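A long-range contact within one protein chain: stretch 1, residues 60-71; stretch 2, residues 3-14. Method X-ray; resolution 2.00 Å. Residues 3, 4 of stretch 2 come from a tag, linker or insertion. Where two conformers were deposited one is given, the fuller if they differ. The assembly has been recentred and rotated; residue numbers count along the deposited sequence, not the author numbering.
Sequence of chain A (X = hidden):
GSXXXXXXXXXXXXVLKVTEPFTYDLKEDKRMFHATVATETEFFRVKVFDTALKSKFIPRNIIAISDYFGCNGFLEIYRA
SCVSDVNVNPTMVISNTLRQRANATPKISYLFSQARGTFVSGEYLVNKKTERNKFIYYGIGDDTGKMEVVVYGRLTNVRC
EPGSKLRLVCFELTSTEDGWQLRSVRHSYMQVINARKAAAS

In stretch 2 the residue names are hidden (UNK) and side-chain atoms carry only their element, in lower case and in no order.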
# COMPACT_ATOMS: atom_id res chain seq x y z
N ARG A 60 5.00 6.28 -14.38
CA ARG A 60 5.08 6.17 -15.84
C ARG A 60 6.41 5.59 -16.32
O ARG A 60 6.53 5.30 -17.51
CB ARG A 60 4.83 7.51 -16.57
CG ARG A 60 3.56 8.21 -16.09
CD ARG A 60 3.24 9.46 -16.89
NE ARG A 60 2.53 9.18 -18.14
CZ ARG A 60 1.49 8.35 -18.31
NH1 ARG A 60 0.94 7.69 -17.29
NH2 ARG A 60 0.98 8.21 -19.52
N ASN A 61 7.39 5.38 -15.45
CA ASN A 61 8.61 4.67 -15.84
C ASN A 61 8.28 3.21 -16.12
O ASN A 61 7.44 2.61 -15.45
CB ASN A 61 9.66 4.79 -14.74
CG ASN A 61 11.08 4.55 -15.22
OD1 ASN A 61 11.36 4.49 -16.44
ND2 ASN A 61 12.00 4.43 -14.26
N ILE A 62 8.93 2.62 -17.12
CA ILE A 62 8.76 1.21 -17.42
C ILE A 62 10.02 0.48 -16.96
O ILE A 62 11.13 0.95 -17.21
CB ILE A 62 8.44 0.98 -18.91
CG1 ILE A 62 7.15 1.72 -19.25
CG2 ILE A 62 8.21 -0.48 -19.18
CD1 ILE A 62 6.93 1.88 -20.73
N ILE A 63 9.84 -0.62 -16.23
CA ILE A 63 10.94 -1.26 -15.50
C ILE A 63 10.79 -2.77 -15.60
O ILE A 63 9.72 -3.29 -15.94
CB ILE A 63 11.00 -0.81 -14.00
CG1 ILE A 63 9.74 -1.24 -13.25
CG2 ILE A 63 11.21 0.71 -13.87
CD1 ILE A 63 9.72 -0.84 -11.74
N ALA A 64 11.88 -3.49 -15.32
CA ALA A 64 11.91 -4.95 -15.37
C ALA A 64 12.31 -5.44 -13.98
O ALA A 64 13.34 -5.02 -13.45
CB ALA A 64 12.89 -5.45 -16.46
N ILE A 65 11.48 -6.29 -13.37
CA ILE A 65 11.69 -6.73 -11.99
C ILE A 65 12.08 -8.20 -12.00
O ILE A 65 11.32 -9.04 -12.48
CB ILE A 65 10.45 -6.51 -11.12
CG1 ILE A 65 10.02 -5.03 -11.11
CG2 ILE A 65 10.72 -6.99 -9.70
CD1 ILE A 65 8.71 -4.77 -10.31
N SER A 66 13.23 -8.53 -11.41
CA SER A 66 13.68 -9.91 -11.29
C SER A 66 13.95 -10.28 -9.84
O SER A 66 13.99 -9.43 -8.96
CB SER A 66 14.94 -10.15 -12.14
OG SER A 66 14.78 -9.61 -13.44
N ASP A 67 14.21 -11.58 -9.64
CA ASP A 67 14.44 -12.17 -8.33
C ASP A 67 13.59 -11.52 -7.25
O ASP A 67 14.13 -10.94 -6.31
CB ASP A 67 15.93 -12.08 -7.96
CG ASP A 67 16.81 -12.87 -8.92
OD1 ASP A 67 16.72 -14.12 -8.93
OD2 ASP A 67 17.58 -12.24 -9.67
N TYR A 68 12.27 -11.61 -7.39
CA TYR A 68 11.34 -10.99 -6.47
C TYR A 68 10.58 -12.09 -5.74
O TYR A 68 10.58 -13.25 -6.16
CB TYR A 68 10.39 -10.04 -7.21
CG TYR A 68 9.56 -10.69 -8.31
CD1 TYR A 68 8.31 -11.25 -8.03
CD2 TYR A 68 10.00 -10.72 -9.63
CE1 TYR A 68 7.54 -11.83 -9.03
CE2 TYR A 68 9.22 -11.31 -10.65
CZ TYR A 68 8.00 -11.85 -10.33
OH TYR A 68 7.21 -12.44 -11.29
N PHE A 69 9.94 -11.71 -4.65
CA PHE A 69 9.29 -12.67 -3.78
C PHE A 69 7.83 -12.31 -3.63
O PHE A 69 7.49 -11.12 -3.49
CB PHE A 69 9.95 -12.72 -2.41
CG PHE A 69 11.32 -13.29 -2.42
CD1 PHE A 69 12.41 -12.52 -2.78
CD2 PHE A 69 11.53 -14.62 -2.07
CE1 PHE A 69 13.68 -13.05 -2.79
CE2 PHE A 69 12.79 -15.16 -2.08
CZ PHE A 69 13.87 -14.38 -2.44
N GLY A 70 6.97 -13.31 -3.66
CA GLY A 70 5.56 -13.14 -3.37
C GLY A 70 5.28 -13.50 -1.93
O GLY A 70 5.60 -14.60 -1.48
N CYS A 71 4.68 -12.56 -1.20
CA CYS A 71 4.42 -12.76 0.22
C CYS A 71 3.20 -11.92 0.58
O CYS A 71 3.18 -10.73 0.30
CB CYS A 71 5.64 -12.35 1.08
SG CYS A 71 5.35 -12.66 2.85
N UNK A 3 9.65 -15.79 0.89
CA UNK A 3 10.71 -16.50 1.58
C UNK A 3 11.07 -17.78 0.81
O UNK A 3 12.24 -18.18 0.73
c UNK A 3 10.30 -16.79 3.05
c UNK A 3 9.89 -15.48 3.73
c UNK A 3 9.14 -17.79 3.14
N UNK A 4 10.06 -18.42 0.22
CA UNK A 4 10.25 -19.52 -0.71
C UNK A 4 9.33 -19.41 -1.93
O UNK A 4 9.37 -20.31 -2.78
o UNK A 4 8.22 -20.25 1.42
c UNK A 4 10.03 -20.87 -0.02
c UNK A 4 8.62 -21.04 0.53
o UNK A 4 7.91 -21.95 0.06
N UNK A 5 8.50 -18.38 -2.02
CA UNK A 5 7.77 -18.08 -3.25
C UNK A 5 8.62 -17.13 -4.09
O UNK A 5 8.28 -15.98 -4.35
o UNK A 5 4.80 -16.33 -4.33
o UNK A 5 5.53 -18.26 -5.05
c UNK A 5 6.40 -17.48 -2.94
c UNK A 5 5.51 -17.35 -4.19
N UNK A 6 9.78 -17.64 -4.50
CA UNK A 6 10.73 -16.84 -5.25
C UNK A 6 10.47 -16.95 -6.74
O UNK A 6 10.06 -18.00 -7.24
c UNK A 6 12.16 -17.29 -4.93
n UNK A 6 13.77 -17.57 -6.85
n UNK A 6 14.61 -15.62 -7.08
c UNK A 6 14.62 -16.85 -7.55
c UNK A 6 13.72 -15.54 -6.04
c UNK A 6 13.18 -16.78 -5.89
N UNK A 7 10.68 -15.85 -7.46
CA UNK A 7 10.45 -15.81 -8.90
C UNK A 7 11.65 -15.19 -9.58
O UNK A 7 12.14 -14.13 -9.17
c UNK A 7 9.18 -15.03 -9.25
c UNK A 7 7.31 -15.48 -7.51
c UNK A 7 7.94 -15.65 -8.70
n UNK A 7 6.22 -16.31 -7.51
n UNK A 7 7.21 -16.59 -9.39
c UNK A 7 6.18 -16.97 -8.66
N UNK A 8 12.13 -15.85 -10.63
CA UNK A 8 13.28 -15.34 -11.38
C UNK A 8 12.96 -14.04 -12.09
O UNK A 8 13.81 -13.16 -12.19
n UNK A 8 15.46 -17.56 -10.96
c UNK A 8 14.35 -17.61 -11.78
c UNK A 8 15.76 -18.78 -10.55
c UNK A 8 13.75 -16.39 -12.40
n UNK A 8 14.87 -19.62 -11.06
c UNK A 8 13.98 -18.91 -11.83
N UNK A 9 11.75 -13.92 -12.65
CA UNK A 9 11.48 -12.79 -13.52
C UNK A 9 12.22 -13.00 -14.82
O UNK A 9 12.67 -14.12 -15.12
N UNK A 10 12.37 -11.93 -15.64
CA UNK A 10 11.88 -10.58 -15.31
C UNK A 10 10.39 -10.32 -15.60
O UNK A 10 9.85 -10.85 -16.58
c UNK A 10 13.01 -12.00 -16.97
c UNK A 10 13.03 -10.55 -17.46
c UNK A 10 12.74 -9.67 -16.18
N UNK A 11 9.73 -9.53 -14.74
CA UNK A 11 8.39 -9.01 -15.01
C UNK A 11 8.52 -7.57 -15.48
O UNK A 11 9.15 -6.75 -14.81
c UNK A 11 5.97 -8.78 -14.09
n UNK A 11 4.71 -11.09 -12.74
c UNK A 11 5.13 -9.89 -11.96
c UNK A 11 7.48 -9.06 -13.77
c UNK A 11 5.07 -8.64 -12.81
N UNK A 12 7.90 -7.26 -16.61
CA UNK A 12 8.01 -5.94 -17.24
C UNK A 12 6.76 -5.15 -16.92
O UNK A 12 5.66 -5.55 -17.32
o UNK A 12 8.75 -5.64 -21.44
n UNK A 12 10.83 -6.52 -21.30
c UNK A 12 8.17 -6.05 -18.76
c UNK A 12 9.59 -6.13 -19.25
c UNK A 12 9.68 -6.08 -20.76
N UNK A 13 6.92 -4.03 -16.20
CA UNK A 13 5.77 -3.30 -15.68
C UNK A 13 5.92 -1.80 -15.87
O UNK A 13 7.03 -1.27 -16.00
c UNK A 13 6.66 -3.13 -13.30
c UNK A 13 5.28 -5.08 -13.96
c UNK A 13 5.49 -3.60 -14.18
N UNK A 14 4.79 -1.12 -15.87
CA UNK A 14 4.76 0.33 -15.73
C UNK A 14 4.44 0.69 -14.28
O UNK A 14 3.51 0.14 -13.69
c UNK A 14 3.73 0.96 -16.66
s UNK A 14 2.69 3.36 -17.68
c UNK A 14 3.91 2.47 -16.71
c UNK A 14 3.46 3.33 -19.32

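Position 3 has three side-chain carbons, one carrying the other two. The CA-to-CB bond points away from stretch 1, while the backbone N lies 3.7 Å from F69 CD2. A beta-branched hydrocarbon of this size is valine: V3, from the expression tag.

Position 4 has two carbons, the second carrying two oxygens. It touches nothing on stretch 1. This is an aspartate-type carboxylate, D4, also from the tag and poorly ordered.

Position 5 has the same four atoms. Its backbone O accepts a hydrogen bond from G70 N at 3.1 Å. The element pattern gives D5.

Position 6 has one carbon, then a five-membered ring of three carbons and two nitrogens. That ring is histidine, H6. Its CB is 3.6 Å from F69 CE2. Its NE2 donates to D67 OD1 at 3.2 Å.

Position 7 carries the same imidazole. Its CB sits over one face of the Y68 ring, 3.6 Å from Y68 CZ. This is H7. Its ring is nearly parallel to that of Y68 but slid aside. Its NE2 makes weak hydrogen bonds to the D5 carboxylate.

Position 8 has a third such ring, directed away at its CB. Its backbone O accepts from D67 N at 3.0 Å. It is H8.

Position 9 has no side-chain atoms and a positive phi of 72°. An ideal CB would lie 2.5 Å from I65 O, a clash. It is G9.

Position 10 has three carbons closing onto the backbone N, after a cis peptide bond. Only proline fits: P10. Its CB is 3.4 Å from S66 OG.

Position 11 has four carbons in a row ending in nitrogen, which is lysine, K11. Its NZ makes a weak hydrogen bond to Y68 OH at 3.2 Å.

Position 12 has three carbons, the third carrying one oxygen and one nitrogen. This amide is glutamine, Q12. It is exposed, with its CG 4.4 Å from A64 CB.

Position 13 has three carbons, branched at the first, and is buried against I63 and I65. It is V13. Its CG2 is 3.6 Å from I63 CG1 and 4.0 Å from I65 CD1.

Position 14 has two carbons, a sulfur and a last carbon, unbranched: M14. Its CE packs 4.0 Å from I62 CD1.

The contact is two antiparallel ladders. I63 pairs with V13 and I65 with K11, each through two backbone hydrogen bonds. The register then shifts by one, and Y68 pairs with H7. Alternation puts V13 and K11 on the face of I63, I65 and Y68, while M14, Q12 and H6 share the other with I62, A64 and F69.

Stretch 2 (3-14) VDDHHHGPKQVM
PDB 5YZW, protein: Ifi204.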